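Long-range contacts in restriction endonuclease EcoP15I, restriction subunit (Escherichia coli, PDB 4ZCF), which cleaves DNA 25-27 base pairs downstream of one of two inversely oriented 5'-CAGCAG-3' sites, working together with the Mod subunit: residues Leu144-Val149 and Val183-Ser188; Lys397-Phe402 and Arg496-Lys501; Leu48-Tyr53 and His73-Asn78. All blocks are in the same frame, centred on the assembly; numbering follows the deposited sequence.

Contact 1: Leu144-Val149 and Val183-Ser188; sequences LRTYVV and VLVINS. With nucleotides of chain E.
Four backbone hydrogen bonds stitch strand 143-148, the outermost of this chain's sheet, to its parallel neighbour 180-186. Val183 and Val185 each bridge two residues of the other strand: Val183 N gives to Arg145 O at 2.8 Å and Val183 O takes Tyr147 N, while Val185 N gives to Tyr147 O and Val185 O takes Val149 N, the straightest of the set at 172°. The alternate residue, Leu184, turns its backbone bonds to Phe110 and Ile112 of strand 109-113.

Beside this ladder, Val149 sends CG2 across Leu184, 3.5 Å from CD1, and lays CG1 alongside CD1 of Ile186. Tyr147, its CG beside the backbone N, lies on the same face as Leu184; its CB meets Leu184 CD1, its ring edge lies by Val183 O, and its hydroxyl bonds to His182 ND1.

Asn187 stands at the N-cap position, right before helix 188-191. Its ND2 gives a bond of 3.1 Å, at 162°, to OP1 of nucleotide DT6 of chain E, and its OD1 accepts from Lys120 NZ, which also reaches Val149 O. With both amide ends engaged, the carboxamide is fixed in rotation, and Lys120 would probably draw electron density toward OD1, making ND2 a stronger donor. Because a phosphate and not a base is held, this grip on DNA is independent of sequence, as expected of a helicase-type RecA-like domain.

Contact 2: Lys397-Phe402 and Arg496-Lys501; sequences KPLTLF and RFIFSK
Hydrogen bonding comes first in this pairing of parallel strands 399-404 and 497-501, neighbours inside a seven-stranded sheet. Thr400 N gives to Arg496 O, Ile498 N to Thr400 O, Phe402 N to Ile498 O at 2.7 Å, and Ser500 N to Phe402 O at 178°. All four donors lie nearly along the C=O axis of their acceptors, so each carbonyl is approached nearly head-on.

Ring contacts dominate the face that carries Thr400, Phe402, Phe497 and Phe499. The rings of Phe402 and Phe499 point the same way with planes at 13°, but they are slid apart, with centroids 4.9 Å from each other and little overlap; CD2 of Phe402 sits 3.7 Å above the Phe499 plane, toward its rim. Both place CG beside the backbone N, which keeps the rings side by side. CE2 of Phe402 also reaches CD1 of Phe497 at 4.0 Å, and Thr400 is an aliphatic neighbour of the same ring, its CB 3.8 Å from Phe497 CD1. Past this group, Phe497 meets His382 of helix 368-389 edge-to-face.

Aliphatic contacts hold the other face. Leu401 crosses Ile498 obliquely and brings CD1 to 3.7 Å from Ile498 CG2, and Ser500 CB also lies against Leu401 CD1; Trp508 covers Leu401 and Ile498 and bonds to Ser500 OG.

Charged groups gather at the N-terminal end. Arg496 forms a salt bridge with Glu386 and bonds to Pro494 O, whereas Lys397 NZ bonds to the carbonyls of Leu488, Ser490, Asn493 and Arg495. These oxygens would probably offset the cost of burying an ammonium near a guanidinium, leaving a largely apolar sheet interior beside charges met by main-chain carbonyls and by Glu386 of helix 368-389.

Contact 3: Leu48-Tyr53 and His73-Asn78; sequences LSEQQY and HNAKSN
The first turn of helix 50-64 faces the irregular segment 73-78 that leads into strand 79-84, with Glu50 and Ala75 the nearest backbone pair at 6.2 Å between CA atoms. Ser49 caps the helix through its OG, which accepts from Gln52 N, and an Asx turn from Asn74 OD1 to Lys76 N shapes the opposing loop.

Tyr53 carries the contact. Its CG is anti to the backbone N (chi1 179°), which sends the ring out toward the loop, and OH gives a 2.9 Å hydrogen bond to Ser77 O, in the carbonyl plane and on a lone pair. The ring edge lies by that same oxygen and, less closely, by Asn74 O. Glu50, likewise anti and extended beyond CG, makes its closest approach with CG, 3.9 Å from Ala75 CB, and no hydrogen bond crosses here. Val24 and Asn262 also pack on Tyr53, while Asn78 ND2 bonds to Gln247 O.

An alanine at Tyr53 would remove both ring and hydroxyl, and would probably leave the Ser77 carbonyl without this donor and the loop less firmly held to the helix. One phenolic bond thus ties the start of helix 50-64 to the loop entering strand 79-84, with the Glu50-Ala75 contact beside it.

In the fold
Contacts 1 and 2 are neighbouring-strand pairings in two sheets of the same strand order, 3-4-2-5-6-1-7, the pattern of paired RecA-like domains in helicase-type motors. Contact 1 joins strands 143-148 and 180-186, contact 2 strands 497-501 and 399-404. Their centres are about 31 Å apart and their nearest atoms about 19 Å. Bound AMP is about 9 Å from the side chain of Val185 in contact 1 and about 14 Å from that of Leu399 in contact 2. Contact 3 belongs to the first domain, leading into strand 79-84; its centre is about 28 Å from that of contact 1 and about 48 Å from that of contact 2, with contacts 2 and 3 on opposite sides of the chain's centre.

Contact 1: Leu144-Val149 and Val183-Ser188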
loop_
_atom_site.group_PDB
_atom_site.type_symbol
_atom_site.label_atom_id
_atom_site.label_comp_id
_atom_site.label_asym_id
_atom_site.label_seq_id
_atom_site.Cartn_x
_atom_site.Cartn_y
_atom_site.Cartn_z
ATOM N N LEU C 144 18.875 -11.921 -1.951
ATOM C CA LEU C 144 17.905 -12.341 -0.961
ATOM C C LEU C 144 16.730 -11.353 -0.889
ATOM O O LEU C 144 16.926 -10.133 -0.877
ATOM C CB LEU C 144 18.517 -12.692 0.418
ATOM C CG LEU C 144 19.203 -11.589 1.228
ATOM C CD1 LEU C 144 18.207 -10.838 2.105
ATOM C CD2 LEU C 144 20.244 -12.189 2.135
ATOM N N ARG C 145 15.513 -11.893 -0.952
ATOM C CA ARG C 145 14.266 -11.148 -0.832
ATOM C C ARG C 145 13.819 -11.446 0.582
ATOM O O ARG C 145 13.808 -12.609 1.008
ATOM C CB ARG C 145 13.218 -11.584 -1.882
ATOM C CG ARG C 145 13.581 -11.249 -3.329
ATOM C CD ARG C 145 13.620 -9.742 -3.630
ATOM N NE ARG C 145 14.408 -9.457 -4.840
ATOM C CZ ARG C 145 15.732 -9.278 -4.866
ATOM N NH1 ARG C 145 16.440 -9.313 -3.741
ATOM N NH2 ARG C 145 16.351 -9.052 -6.013
ATOM N N THR C 146 13.571 -10.378 1.340
ATOM C CA THR C 146 13.218 -10.451 2.747
ATOM C C THR C 146 11.787 -9.989 2.961
ATOM O O THR C 146 11.388 -8.952 2.437
ATOM C CB THR C 146 14.335 -9.812 3.617
ATOM O OG1 THR C 146 13.992 -9.860 5.004
ATOM C CG2 THR C 146 14.662 -8.402 3.203
ATOM N N TYR C 147 10.998 -10.810 3.668
ATOM C CA TYR C 147 9.588 -10.588 3.972
ATOM C C TYR C 147 9.497 -10.545 5.482
ATOM O O TYR C 147 9.740 -11.545 6.156
ATOM C CB TYR C 147 8.712 -11.727 3.387
ATOM C CG TYR C 147 9.003 -12.015 1.932
ATOM C CD1 TYR C 147 9.968 -12.946 1.565
ATOM C CD2 TYR C 147 8.342 -11.326 0.917
ATOM C CE1 TYR C 147 10.274 -13.181 0.226
ATOM C CE2 TYR C 147 8.626 -11.569 -0.428
ATOM C CZ TYR C 147 9.616 -12.476 -0.767
ATOM O OH TYR C 147 9.930 -12.710 -2.080
ATOM N N VAL C 148 9.198 -9.375 6.020
ATOM C CA VAL C 148 9.150 -9.183 7.457
ATOM C C VAL C 148 7.718 -9.181 7.918
ATOM O O VAL C 148 6.951 -8.350 7.455
ATOM C CB VAL C 148 9.923 -7.900 7.878
ATOM C CG1 VAL C 148 10.068 -7.815 9.397
ATOM C CG2 VAL C 148 11.291 -7.849 7.206
ATOM N N VAL C 149 7.355 -10.127 8.823
ATOM C CA VAL C 149 6.013 -10.240 9.424
ATOM C C VAL C 149 5.901 -9.174 10.522
ATOM O O VAL C 149 6.635 -9.220 11.518
ATOM C CB VAL C 149 5.680 -11.658 9.948
ATOM C CG1 VAL C 149 4.312 -11.683 10.631
ATOM C CG2 VAL C 149 5.738 -12.688 8.824
ATOM N N VAL C 183 13.237 -15.102 2.078
ATOM C CA VAL C 183 13.309 -15.291 3.528
ATOM C C VAL C 183 12.254 -14.551 4.395
ATOM O O VAL C 183 12.124 -13.328 4.327
ATOM C CB VAL C 183 14.771 -15.213 4.067
ATOM C CG1 VAL C 183 15.364 -13.819 3.926
ATOM C CG2 VAL C 183 14.855 -15.696 5.501
ATOM N N LEU C 184 11.512 -15.320 5.199
ATOM C CA LEU C 184 10.504 -14.816 6.122
ATOM C C LEU C 184 11.063 -14.591 7.523
ATOM O O LEU C 184 11.373 -15.550 8.227
ATOM C CB LEU C 184 9.269 -15.727 6.180
ATOM C CG LEU C 184 8.052 -15.123 6.894
ATOM C CD1 LEU C 184 7.316 -14.149 6.003
ATOM C CD2 LEU C 184 7.097 -16.198 7.347
ATOM N N VAL C 185 11.167 -13.331 7.932
ATOM C CA VAL C 185 11.604 -12.983 9.284
ATOM C C VAL C 185 10.327 -12.723 10.129
ATOM O O VAL C 185 9.496 -11.887 9.760
ATOM C CB VAL C 185 12.602 -11.800 9.314
ATOM C CG1 VAL C 185 13.247 -11.658 10.691
ATOM C CG2 VAL C 185 13.667 -11.955 8.228
ATOM N N ILE C 186 10.164 -13.490 11.227
ATOM C CA ILE C 186 9.008 -13.462 12.148
ATOM C C ILE C 186 9.463 -13.620 13.614
ATOM O O ILE C 186 10.369 -14.404 13.900
ATOM C CB ILE C 186 7.952 -14.554 11.739
ATOM C CG1 ILE C 186 6.628 -14.400 12.519
ATOM C CG2 ILE C 186 8.531 -15.986 11.853
ATOM C CD1 ILE C 186 5.412 -15.085 11.887
ATOM N N ASN C 187 8.830 -12.868 14.523
ATOM C CA ASN C 187 9.097 -12.915 15.964
ATOM C C ASN C 187 8.093 -13.844 16.662
ATOM O O ASN C 187 7.205 -14.365 15.997
ATOM C CB ASN C 187 9.150 -11.512 16.587
ATOM C CG ASN C 187 7.868 -10.729 16.487
ATOM O OD1 ASN C 187 7.330 -10.504 15.391
ATOM N ND2 ASN C 187 7.360 -10.291 17.633
ATOM N N SER C 188 8.288 -14.119 17.961
ATOM C CA SER C 188 7.443 -15.019 18.761
ATOM C C SER C 188 6.003 -14.536 18.928
ATOM O O SER C 188 5.077 -15.361 18.875
ATOM C CB SER C 188 8.067 -15.257 20.128
ATOM O OG SER C 188 9.316 -15.900 19.968
ATOM P P DT E 6 4.337 -7.800 18.161
ATOM O OP1 DT E 6 4.902 -8.554 17.022
ATOM O OP2 DT E 6 4.280 -6.331 18.068
ATOM O "O5'" DT E 6 2.848 -8.268 18.408
ATOM C "C5'" DT E 6 2.406 -9.553 18.794
ATOM C "C4'" DT E 6 0.890 -9.555 18.974
ATOM O "O4'" DT E 6 0.512 -9.057 20.278
ATOM C "C3'" DT E 6 0.126 -8.712 17.962
ATOM O "O3'" DT E 6 -0.833 -9.531 17.345
ATOM C "C2'" DT E 6 -0.442 -7.530 18.751
ATOM C "C1'" DT E 6 -0.516 -8.095 20.164
ATOM N N1 DT E 6 -0.388 -7.117 21.296
ATOM C C2 DT E 6 -1.254 -7.238 22.357
ATOM O O2 DT E 6 -2.152 -8.057 22.384
ATOM N N3 DT E 6 -1.038 -6.348 23.385
ATOM C C4 DT E 6 -0.068 -5.348 23.462
ATOM O O4 DT E 6 -0.004 -4.595 24.445
ATOM C C5 DT E 6 0.834 -5.298 22.343
ATOM C C7 DT E 6 1.941 -4.279 22.337
ATOM C C6 DT E 6 0.635 -6.176 21.333
#

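Contact 2: Lys397-Phe402 and Arg496-Lys501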
loop_
_atom_site.group_PDB
_atom_site.type_symbol
_atom_site.label_atom_id
_atom_site.label_comp_id
_atom_site.label_asym_id
_atom_site.label_seq_id
_atom_site.Cartn_x
_atom_site.Cartn_y
_atom_site.Cartn_z
ATOM N N LYS C 397 37.933 4.790 16.192
ATOM C CA LYS C 397 37.063 5.708 16.933
ATOM C C LYS C 397 36.400 4.976 18.119
ATOM O O LYS C 397 35.537 4.119 17.901
ATOM C CB LYS C 397 36.015 6.374 16.027
ATOM C CG LYS C 397 35.242 7.483 16.736
ATOM C CD LYS C 397 34.024 7.930 15.956
ATOM C CE LYS C 397 33.332 9.072 16.655
ATOM N NZ LYS C 397 32.092 9.482 15.948
ATOM N N PRO C 398 36.801 5.282 19.381
ATOM C CA PRO C 398 36.184 4.591 20.524
ATOM C C PRO C 398 34.868 5.223 20.956
ATOM O O PRO C 398 34.617 6.403 20.704
ATOM C CB PRO C 398 37.251 4.683 21.616
ATOM C CG PRO C 398 38.110 5.855 21.248
ATOM C CD PRO C 398 37.811 6.269 19.831
ATOM N N LEU C 399 34.014 4.424 21.595
ATOM C CA LEU C 399 32.718 4.892 22.080
ATOM C C LEU C 399 32.511 4.489 23.542
ATOM O O LEU C 399 32.962 3.420 23.961
ATOM C CB LEU C 399 31.541 4.361 21.210
ATOM C CG LEU C 399 31.572 4.545 19.667
ATOM C CD1 LEU C 399 30.400 3.834 19.015
ATOM C CD2 LEU C 399 31.543 6.016 19.253
ATOM N N THR C 400 31.825 5.360 24.303
ATOM C CA THR C 400 31.428 5.138 25.692
ATOM C C THR C 400 29.902 5.152 25.705
ATOM O O THR C 400 29.281 6.080 25.171
ATOM C CB THR C 400 32.072 6.161 26.672
ATOM O OG1 THR C 400 33.478 5.906 26.759
ATOM C CG2 THR C 400 31.479 6.084 28.082
ATOM N N LEU C 401 29.312 4.103 26.293
ATOM C CA LEU C 401 27.875 3.931 26.404
ATOM C C LEU C 401 27.453 3.952 27.860
ATOM O O LEU C 401 27.905 3.123 28.651
ATOM C CB LEU C 401 27.441 2.625 25.701
ATOM C CG LEU C 401 25.985 2.140 25.859
ATOM C CD1 LEU C 401 24.992 3.130 25.279
ATOM C CD2 LEU C 401 25.804 0.795 25.191
ATOM N N PHE C 402 26.577 4.906 28.207
ATOM C CA PHE C 402 26.031 5.070 29.548
ATOM C C PHE C 402 24.621 4.517 29.586
ATOM O O PHE C 402 23.824 4.844 28.703
ATOM C CB PHE C 402 26.023 6.554 29.968
ATOM C CG PHE C 402 27.370 7.133 30.345
ATOM C CD1 PHE C 402 27.926 6.889 31.598
ATOM C CD2 PHE C 402 28.060 7.964 29.468
ATOM C CE1 PHE C 402 29.172 7.425 31.947
ATOM C CE2 PHE C 402 29.301 8.507 29.821
ATOM C CZ PHE C 402 29.851 8.231 31.056
ATOM N N ARG C 496 30.686 10.491 20.600
ATOM C CA ARG C 496 31.400 9.306 21.091
ATOM C C ARG C 496 30.789 8.784 22.392
ATOM O O ARG C 496 30.967 7.617 22.737
ATOM C CB ARG C 496 32.901 9.608 21.262
ATOM C CG ARG C 496 33.209 10.724 22.259
ATOM C CD ARG C 496 34.486 11.463 21.945
ATOM N NE ARG C 496 34.210 12.703 21.226
ATOM C CZ ARG C 496 34.959 13.800 21.292
ATOM N NH1 ARG C 496 36.052 13.822 22.044
ATOM N NH2 ARG C 496 34.619 14.883 20.605
ATOM N N PHE C 497 30.085 9.662 23.118
ATOM C CA PHE C 497 29.404 9.328 24.359
ATOM C C PHE C 497 27.947 9.134 24.026
ATOM O O PHE C 497 27.374 9.960 23.320
ATOM C CB PHE C 497 29.583 10.433 25.417
ATOM C CG PHE C 497 31.014 10.669 25.843
ATOM C CD1 PHE C 497 31.595 9.896 26.841
ATOM C CD2 PHE C 497 31.772 11.678 25.263
ATOM C CE1 PHE C 497 32.917 10.119 27.240
ATOM C CE2 PHE C 497 33.094 11.895 25.657
ATOM C CZ PHE C 497 33.653 11.122 26.651
ATOM N N ILE C 498 27.362 8.020 24.479
ATOM C CA ILE C 498 25.964 7.706 24.210
ATOM C C ILE C 498 25.214 7.464 25.507
ATOM O O ILE C 498 25.676 6.724 26.373
ATOM C CB ILE C 498 25.796 6.521 23.202
ATOM C CG1 ILE C 498 26.357 6.868 21.805
ATOM C CG2 ILE C 498 24.329 6.082 23.085
ATOM C CD1 ILE C 498 27.799 6.372 21.537
ATOM N N PHE C 499 24.038 8.067 25.611
ATOM C CA PHE C 499 23.155 7.886 26.737
ATOM C C PHE C 499 21.948 7.118 26.241
ATOM O O PHE C 499 21.212 7.592 25.376
ATOM C CB PHE C 499 22.775 9.235 27.355
ATOM C CG PHE C 499 23.901 9.859 28.144
ATOM C CD1 PHE C 499 24.834 10.684 27.524
ATOM C CD2 PHE C 499 24.022 9.630 29.512
ATOM C CE1 PHE C 499 25.875 11.265 28.258
ATOM C CE2 PHE C 499 25.066 10.210 30.247
ATOM C CZ PHE C 499 25.983 11.027 29.616
ATOM N N SER C 500 21.793 5.895 26.743
ATOM C CA SER C 500 20.697 5.011 26.383
ATOM C C SER C 500 19.957 4.543 27.629
ATOM O O SER C 500 20.591 4.239 28.640
ATOM C CB SER C 500 21.223 3.807 25.607
ATOM O OG SER C 500 20.180 2.890 25.321
ATOM N N LYS C 501 18.614 4.452 27.544
ATOM C CA LYS C 501 17.783 3.929 28.628
ATOM C C LYS C 501 18.061 2.433 28.698
ATOM O O LYS C 501 18.339 1.818 27.660
ATOM C CB LYS C 501 16.312 4.173 28.334
#

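Contact 3: Leu48-Tyr53 and His73-Asn78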
loop_
_atom_site.group_PDB
_atom_site.type_symbol
_atom_site.label_atom_id
_atom_site.label_comp_id
_atom_site.label_asym_id
_atom_site.label_seq_id
_atom_site.Cartn_x
_atom_site.Cartn_y
_atom_site.Cartn_z
ATOM N N LEU C 48 16.666 -37.930 2.594
ATOM C CA LEU C 48 17.830 -38.786 2.868
ATOM C C LEU C 48 17.519 -39.790 3.992
ATOM O O LEU C 48 16.797 -39.444 4.930
ATOM C CB LEU C 48 19.157 -37.997 3.063
ATOM C CG LEU C 48 19.660 -37.650 4.468
ATOM C CD1 LEU C 48 21.170 -37.500 4.469
ATOM C CD2 LEU C 48 19.045 -36.367 4.970
ATOM N N SER C 49 17.999 -41.048 3.849
ATOM C CA SER C 49 17.758 -42.165 4.780
ATOM C C SER C 49 18.191 -41.898 6.225
ATOM O O SER C 49 19.055 -41.041 6.463
ATOM C CB SER C 49 18.388 -43.455 4.252
ATOM O OG SER C 49 19.703 -43.677 4.732
ATOM N N GLU C 50 17.599 -42.653 7.183
ATOM C CA GLU C 50 17.910 -42.531 8.613
ATOM C C GLU C 50 19.389 -42.824 8.865
ATOM O O GLU C 50 20.047 -42.026 9.534
ATOM C CB GLU C 50 16.997 -43.429 9.471
ATOM C CG GLU C 50 16.954 -43.043 10.945
ATOM C CD GLU C 50 15.888 -43.722 11.793
ATOM O OE1 GLU C 50 14.705 -43.729 11.381
ATOM O OE2 GLU C 50 16.227 -44.199 12.902
ATOM N N GLN C 51 19.916 -43.929 8.280
ATOM C CA GLN C 51 21.321 -44.352 8.397
ATOM C C GLN C 51 22.273 -43.262 7.876
ATOM O O GLN C 51 23.190 -42.871 8.604
ATOM C CB GLN C 51 21.556 -45.741 7.724
ATOM C CG GLN C 51 23.027 -46.203 7.550
ATOM C CD GLN C 51 23.932 -46.066 8.771
ATOM O OE1 GLN C 51 24.931 -45.330 8.755
ATOM N NE2 GLN C 51 23.620 -46.773 9.848
ATOM N N GLN C 52 22.021 -42.761 6.639
ATOM C CA GLN C 52 22.766 -41.676 5.981
ATOM C C GLN C 52 22.900 -40.488 6.936
ATOM O O GLN C 52 24.016 -40.136 7.309
ATOM C CB GLN C 52 22.040 -41.229 4.698
ATOM C CG GLN C 52 22.301 -42.106 3.475
ATOM C CD GLN C 52 23.611 -41.809 2.771
ATOM O OE1 GLN C 52 24.314 -40.826 3.063
ATOM N NE2 GLN C 52 23.960 -42.657 1.811
ATOM N N TYR C 53 21.744 -39.941 7.393
ATOM C CA TYR C 53 21.604 -38.826 8.329
ATOM C C TYR C 53 22.285 -39.143 9.661
ATOM O O TYR C 53 22.996 -38.279 10.194
ATOM C CB TYR C 53 20.112 -38.476 8.497
ATOM C CG TYR C 53 19.785 -37.343 9.449
ATOM C CD1 TYR C 53 19.938 -36.015 9.063
ATOM C CD2 TYR C 53 19.203 -37.597 10.690
ATOM C CE1 TYR C 53 19.567 -34.967 9.908
ATOM C CE2 TYR C 53 18.829 -36.560 11.543
ATOM C CZ TYR C 53 19.007 -35.245 11.147
ATOM O OH TYR C 53 18.652 -34.223 11.997
ATOM N N HIS C 73 22.954 -36.487 20.177
ATOM C CA HIS C 73 22.450 -36.964 18.883
ATOM C C HIS C 73 21.084 -37.636 18.978
ATOM O O HIS C 73 20.711 -38.116 20.051
ATOM C CB HIS C 73 23.494 -37.850 18.167
ATOM C CG HIS C 73 23.432 -39.313 18.504
ATOM N ND1 HIS C 73 23.752 -39.783 19.772
ATOM C CD2 HIS C 73 23.115 -40.368 17.715
ATOM C CE1 HIS C 73 23.601 -41.097 19.713
ATOM N NE2 HIS C 73 23.219 -41.495 18.497
ATOM N N ASN C 74 20.338 -37.654 17.848
ATOM C CA ASN C 74 18.995 -38.240 17.694
ATOM C C ASN C 74 18.603 -38.306 16.201
ATOM O O ASN C 74 18.273 -37.278 15.597
ATOM C CB ASN C 74 17.957 -37.435 18.500
ATOM C CG ASN C 74 16.568 -38.023 18.574
ATOM O OD1 ASN C 74 16.155 -38.857 17.761
ATOM N ND2 ASN C 74 15.791 -37.555 19.544
ATOM N N ALA C 75 18.619 -39.525 15.618
ATOM C CA ALA C 75 18.256 -39.782 14.210
ATOM C C ALA C 75 16.741 -39.708 13.946
ATOM O O ALA C 75 16.329 -39.707 12.784
ATOM C CB ALA C 75 18.801 -41.135 13.759
ATOM N N LYS C 76 15.919 -39.664 15.015
ATOM C CA LYS C 76 14.454 -39.558 14.913
ATOM C C LYS C 76 14.011 -38.096 15.253
ATOM O O LYS C 76 13.023 -37.881 15.958
ATOM C CB LYS C 76 13.785 -40.579 15.840
ATOM N N SER C 77 14.773 -37.102 14.743
ATOM C CA SER C 77 14.587 -35.666 14.988
ATOM C C SER C 77 15.252 -34.879 13.864
ATOM O O SER C 77 16.416 -35.133 13.545
ATOM C CB SER C 77 15.198 -35.281 16.339
ATOM O OG SER C 77 15.269 -33.883 16.564
ATOM N N ASN C 78 14.509 -33.935 13.253
ATOM C CA ASN C 78 15.015 -33.098 12.148
ATOM C C ASN C 78 15.632 -31.787 12.650
ATOM O O ASN C 78 15.919 -30.891 11.860
ATOM C CB ASN C 78 13.934 -32.867 11.059
ATOM C CG ASN C 78 12.635 -32.218 11.512
ATOM O OD1 ASN C 78 12.398 -31.922 12.690
ATOM N ND2 ASN C 78 11.748 -31.996 10.564
#